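Local atomic coordinates of mitomycin biosynthesis 6-O-methyltransferase (Streptomyces lavendulae, PDB entry 3GWZ), a protein that catalyses transfer of a methyl group from S-adenosyl-L-methionine to 6-demethylmitomycins A and B, giving mitomycins A and B in anticancer antibiotic biosynthesis. Residues 175-180 against 211-216; 127-132 against 183-188. All blocks are in the same frame, centred on the assembly; numbering follows the deposited sequence.

In the fold
Helix 173-197 supplies one segment to each contact, and the two contact centres lie about 9 Å apart. In contact 1 its earlier turns meet the loop that follows strand 205-209; in contact 2 a later turn meets helix 126-135, which also packs against the second subunit. Both contacts touch the bound S-adenosyl-L-homocysteine (SAH), and they touch each other as well: Ser215 OG lies 2.8 Å from Ser187 OG, a probable hydrogen bond close to the SAH carboxylate, and Leu178 CD2 packs 3.9 Å from Arg132 O. The helix thus runs between the cofactor pocket and a helix that packs on the second subunit.

Contact 1: residues 175-180 against 211-216; sequences ARELFN and GGRGSL. With SAH (S-adenosyl-L-homocysteine), chain G.
Arg213 sets its CG opposite its own carbonyl carbon (chi1 -77°) and then runs extended from CG to NE, which carries the guanidinium across to Glu177 and Asn180. Glu177 starts out away from the loop, but a bend at chi2 (91°) swings its carboxylate back. OE1 of Glu177 and NH2 of Arg213 close a salt bridge of 2.7 Å whose hydrogen bond is noticeably bent. The oxygen lies in the guanidinium plane, whereas the nitrogen meets the syn side of the carboxylate from outside its plane, and the two flat groups are turned 57° apart. A water ties the other ends together, accepting from Arg213 NH1 at 2.9 Å and donating weakly to Glu177 OE2. The backbone carbonyl of Asn180 lies over one guanidinium face, and Asn180 CB is 3.5 Å from Arg213 NE. Glu240 on helix 235-247 forms a salt bridge to Arg213 NE and accepts from Asn180 ND2, so two carboxylates grip the arginine, Glu240 at NE and Glu177 at NH2. This arginine belongs to the glycine-rich loop after the first strand of the Rossmann-like class I methyltransferase fold, where Gly211 to Gly214 form a type II' turn ahead of helix 215-223. With no side chain at Gly211 or Gly212, the backbone there lies against SAH, Gly212 N standing 3.6 Å from SAH CA. From the helix, Phe179 brings CZ to 4.0 Å from SAH SD, the sulfur lying at the ring edge.

Contact 2: residues 127-132 against 183-188; sequences VATDAR and MGSVSL. With SAH (S-adenosyl-L-homocysteine), chain G.
Helix 126-135 and helix 173-197 come close together at Thr129 and Ser185, between the dimer-forming side of the subunit and its methyltransferase core. The CA atoms of these two residues are only 7.2 Å apart, and small side chains directed at each other fill the interval: the buried hydroxyls meet with Thr129 OG1 2.8 Å from Ser185 OG and 3.5 Å from Ser185 CB. Both oxygens sit between their backbone N and carbonyl carbon (chi1 49° for Thr129, 61° for Ser185), folded close to their own helices. Thr129 OG1 has Ser125 O as its main acceptor, with Pro126 O also within hydrogen-bonding range, and Ser185 OG is hydrogen-bonded to Ala182 O. On helix 126-135, Val127 and Ala131 pack on Val42 and Leu46 of the second subunit. Helix 173-197 presents other residues to the cofactor pocket. Met183, carried as selenomethionine, bends at chi2 and chi3 and lays SE 3.7 Å from SAH SD. Ser187, an S-adenosyl-L-methionine binding residue, brings OG 3.2 Å from SAH O, a weak and unsettled hydrogen bond, and its OG also meets Lys275 NZ and Ser215 OG. Back at the helix pair, each hydroxyl has a carbonyl acceptor from its own stretch of chain, which satisfies these buried polar atoms where the helices come close.

Contact 1: residues 175-180 against 211-216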
# COMPACT_ATOMS: atom_id res chain seq x y z
N ALA A 175 -16.45 -11.41 9.73
CA ALA A 175 -17.54 -10.46 9.87
C ALA A 175 -17.20 -9.36 10.88
O ALA A 175 -17.42 -8.18 10.64
CB ALA A 175 -18.82 -11.18 10.26
N ARG A 176 -16.67 -9.77 12.03
CA ARG A 176 -16.25 -8.82 13.06
C ARG A 176 -15.24 -7.82 12.50
O ARG A 176 -15.33 -6.61 12.75
CB ARG A 176 -15.64 -9.57 14.26
CG ARG A 176 -15.36 -8.72 15.50
CD ARG A 176 -14.50 -9.51 16.49
NE ARG A 176 -15.02 -10.87 16.68
CZ ARG A 176 -14.28 -11.96 16.81
NH1 ARG A 176 -12.96 -11.89 16.76
NH2 ARG A 176 -14.86 -13.14 16.97
N GLU A 177 -14.30 -8.32 11.73
CA GLU A 177 -13.24 -7.48 11.17
C GLU A 177 -13.81 -6.47 10.17
O GLU A 177 -13.47 -5.29 10.25
CB GLU A 177 -12.15 -8.36 10.53
CG GLU A 177 -11.24 -7.62 9.55
CD GLU A 177 -10.01 -7.04 10.22
OE1 GLU A 177 -10.07 -6.72 11.42
OE2 GLU A 177 -8.97 -6.91 9.54
N LEU A 178 -14.66 -6.92 9.25
CA LEU A 178 -15.26 -6.00 8.27
C LEU A 178 -16.06 -4.89 8.96
O LEU A 178 -15.96 -3.71 8.58
CB LEU A 178 -16.18 -6.74 7.29
CG LEU A 178 -15.46 -7.63 6.28
CD1 LEU A 178 -16.49 -8.40 5.48
CD2 LEU A 178 -14.57 -6.78 5.39
N PHE A 179 -16.86 -5.26 9.95
CA PHE A 179 -17.63 -4.24 10.66
C PHE A 179 -16.74 -3.30 11.49
O PHE A 179 -16.86 -2.06 11.40
CB PHE A 179 -18.70 -4.85 11.56
CG PHE A 179 -19.31 -3.85 12.49
CD1 PHE A 179 -19.96 -2.73 11.99
CD2 PHE A 179 -19.19 -3.98 13.86
CE1 PHE A 179 -20.51 -1.77 12.84
CE2 PHE A 179 -19.73 -3.03 14.72
CZ PHE A 179 -20.39 -1.92 14.20
N ASN A 180 -15.87 -3.87 12.31
CA ASN A 180 -15.01 -3.04 13.16
C ASN A 180 -14.10 -2.09 12.39
O ASN A 180 -13.80 -0.99 12.86
CB ASN A 180 -14.20 -3.90 14.12
CG ASN A 180 -15.06 -4.46 15.25
OD1 ASN A 180 -16.19 -4.02 15.45
ND2 ASN A 180 -14.52 -5.42 15.98
N GLY A 211 -16.91 1.43 23.36
CA GLY A 211 -15.98 2.31 22.67
C GLY A 211 -15.30 1.76 21.42
O GLY A 211 -14.35 2.37 20.91
N GLY A 212 -15.77 0.62 20.92
CA GLY A 212 -15.22 0.05 19.69
C GLY A 212 -13.74 -0.29 19.80
O GLY A 212 -13.31 -0.89 20.78
N ARG A 213 -12.94 0.10 18.80
CA ARG A 213 -11.51 -0.20 18.83
C ARG A 213 -10.71 0.82 19.62
O ARG A 213 -9.49 0.73 19.69
CB ARG A 213 -10.94 -0.35 17.42
CG ARG A 213 -11.30 -1.67 16.78
CD ARG A 213 -10.82 -1.73 15.34
NE ARG A 213 -10.89 -3.10 14.84
CZ ARG A 213 -10.39 -3.49 13.66
NH1 ARG A 213 -9.80 -2.61 12.86
NH2 ARG A 213 -10.50 -4.76 13.30
N GLY A 214 -11.40 1.80 20.20
CA GLY A 214 -10.76 2.68 21.16
C GLY A 214 -10.16 3.97 20.62
O GLY A 214 -9.47 4.67 21.35
N SER A 215 -10.41 4.31 19.35
CA SER A 215 -9.86 5.55 18.80
C SER A 215 -10.36 6.81 19.52
O SER A 215 -9.61 7.79 19.68
CB SER A 215 -10.07 5.64 17.28
OG SER A 215 -11.44 5.76 16.94
N LEU A 216 -11.60 6.80 19.97
CA LEU A 216 -12.11 7.95 20.71
C LEU A 216 -11.33 8.13 22.01
O LEU A 216 -10.85 9.22 22.32
CB LEU A 216 -13.61 7.84 21.00
CG LEU A 216 -14.17 8.99 21.84
CD1 LEU A 216 -13.94 10.32 21.14
CD2 LEU A 216 -15.66 8.79 22.15
N SAH G . -18.17 3.70 20.12
CA SAH G . -17.54 3.08 18.91
CB SAH G . -18.32 1.87 18.35
CG SAH G . -19.77 2.14 17.92
SD SAH G . -20.52 0.69 17.18
C SAH G . -17.38 4.11 17.84
O SAH G . -16.62 3.90 16.89
OXT SAH G . -18.00 5.18 17.89
C5' SAH G . -21.41 0.05 18.58
C4' SAH G . -20.55 -0.81 19.53
O4' SAH G . -21.31 -1.38 20.62
C3' SAH G . -19.83 -2.00 18.89
O3' SAH G . -18.41 -1.78 18.96
C2' SAH G . -20.20 -3.22 19.74
O2' SAH G . -19.09 -4.08 20.03
C1' SAH G . -20.66 -2.60 21.03
N9 SAH G . -21.64 -3.39 21.80
C8 SAH G . -22.78 -3.94 21.32
N7 SAH G . -23.46 -4.57 22.31
C5 SAH G . -22.75 -4.41 23.45
C6 SAH G . -22.90 -4.81 24.86
N6 SAH G . -23.99 -5.52 25.22
N1 SAH G . -21.92 -4.45 25.74
C2 SAH G . -20.85 -3.74 25.35
N3 SAH G . -20.65 -3.34 24.08
C4 SAH G . -21.55 -3.64 23.11
O HOH W 1 -8.26 -4.02 10.80

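Contact 2: residues 127-132 against 183-188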
# COMPACT_ATOMS: atom_id res chain seq x y z
N VAL A 127 -15.13 5.39 3.32
CA VAL A 127 -15.75 4.87 2.11
C VAL A 127 -15.16 3.53 1.69
O VAL A 127 -15.89 2.61 1.30
CB VAL A 127 -15.70 5.86 0.93
CG1 VAL A 127 -16.35 5.25 -0.31
CG2 VAL A 127 -16.40 7.15 1.30
N ALA A 128 -13.83 3.40 1.77
CA ALA A 128 -13.16 2.16 1.40
C ALA A 128 -13.53 1.00 2.32
O ALA A 128 -13.74 -0.13 1.86
CB ALA A 128 -11.64 2.34 1.38
N THR A 129 -13.58 1.26 3.62
CA THR A 129 -13.93 0.18 4.55
C THR A 129 -15.40 -0.16 4.42
O THR A 129 -15.77 -1.33 4.50
CB THR A 129 -13.61 0.54 6.02
OG1 THR A 129 -14.14 1.83 6.33
CG2 THR A 129 -12.10 0.53 6.23
N ASP A 130 -16.23 0.86 4.19
CA ASP A 130 -17.67 0.61 4.07
C ASP A 130 -17.96 -0.20 2.80
O ASP A 130 -18.81 -1.10 2.81
CB ASP A 130 -18.47 1.91 4.09
CG ASP A 130 -19.82 1.75 4.77
OD1 ASP A 130 -20.13 0.65 5.28
OD2 ASP A 130 -20.58 2.74 4.80
N ALA A 131 -17.27 0.11 1.72
CA ALA A 131 -17.49 -0.63 0.47
C ALA A 131 -17.24 -2.12 0.69
O ALA A 131 -17.99 -2.95 0.22
CB ALA A 131 -16.62 -0.09 -0.65
N ARG A 132 -16.18 -2.44 1.43
CA ARG A 132 -15.83 -3.84 1.68
C ARG A 132 -16.77 -4.52 2.66
O ARG A 132 -17.04 -5.71 2.55
CB ARG A 132 -14.37 -3.96 2.15
CG ARG A 132 -13.38 -3.69 1.02
CD ARG A 132 -11.96 -3.41 1.50
NE ARG A 132 -11.08 -3.29 0.34
CZ ARG A 132 -10.97 -2.20 -0.41
NH1 ARG A 132 -11.68 -1.11 -0.11
NH2 ARG A 132 -10.15 -2.18 -1.46
N MSE A 183 -16.59 0.78 11.13
CA MSE A 183 -16.90 1.67 12.25
C MSE A 183 -15.62 2.41 12.67
O MSE A 183 -15.65 3.61 12.99
CB MSE A 183 -17.43 0.84 13.43
CG MSE A 183 -17.97 1.63 14.60
SE MSE A 183 -19.60 2.63 14.18
CE MSE A 183 -18.86 4.42 14.10
N GLY A 184 -14.50 1.70 12.68
CA GLY A 184 -13.24 2.26 13.15
C GLY A 184 -12.72 3.42 12.32
O GLY A 184 -12.07 4.32 12.85
N SER A 185 -13.00 3.39 11.02
CA SER A 185 -12.53 4.45 10.13
C SER A 185 -13.31 5.74 10.39
O SER A 185 -12.74 6.83 10.50
CB SER A 185 -12.69 4.03 8.66
OG SER A 185 -14.05 3.79 8.34
N VAL A 186 -14.62 5.60 10.49
CA VAL A 186 -15.48 6.71 10.87
C VAL A 186 -15.02 7.28 12.21
O VAL A 186 -14.91 8.50 12.37
CB VAL A 186 -16.96 6.25 10.94
CG1 VAL A 186 -17.82 7.30 11.62
CG2 VAL A 186 -17.48 5.96 9.55
N SER A 187 -14.74 6.40 13.15
CA SER A 187 -14.39 6.82 14.51
C SER A 187 -13.08 7.59 14.56
O SER A 187 -12.95 8.56 15.30
CB SER A 187 -14.33 5.61 15.45
OG SER A 187 -14.21 6.04 16.79
N LEU A 188 -12.11 7.18 13.76
CA LEU A 188 -10.84 7.88 13.71
C LEU A 188 -11.03 9.36 13.38
O LEU A 188 -10.38 10.22 13.97
CB LEU A 188 -9.90 7.22 12.70
CG LEU A 188 -9.09 6.07 13.30
CD1 LEU A 188 -8.56 5.14 12.21
CD2 LEU A 188 -7.94 6.62 14.14
N SAH G . -18.17 3.70 20.12
CA SAH G . -17.54 3.08 18.91
CB SAH G . -18.32 1.87 18.35
CG SAH G . -19.77 2.14 17.92
SD SAH G . -20.52 0.69 17.18
C SAH G . -17.38 4.11 17.84
O SAH G . -16.62 3.90 16.89
OXT SAH G . -18.00 5.18 17.89
C5' SAH G . -21.41 0.05 18.58
C4' SAH G . -20.55 -0.81 19.53
O4' SAH G . -21.31 -1.38 20.62
C3' SAH G . -19.83 -2.00 18.89
O3' SAH G . -18.41 -1.78 18.96
C2' SAH G . -20.20 -3.22 19.74
O2' SAH G . -19.09 -4.08 20.03
C1' SAH G . -20.66 -2.60 21.03
N9 SAH G . -21.64 -3.39 21.80
C8 SAH G . -22.78 -3.94 21.32
N7 SAH G . -23.46 -4.57 22.31
C5 SAH G . -22.75 -4.41 23.45
C6 SAH G . -22.90 -4.81 24.86
N6 SAH G . -23.99 -5.52 25.22
N1 SAH G . -21.92 -4.45 25.74
C2 SAH G . -20.85 -3.74 25.35
N3 SAH G . -20.65 -3.34 24.08
C4 SAH G . -21.55 -3.64 23.11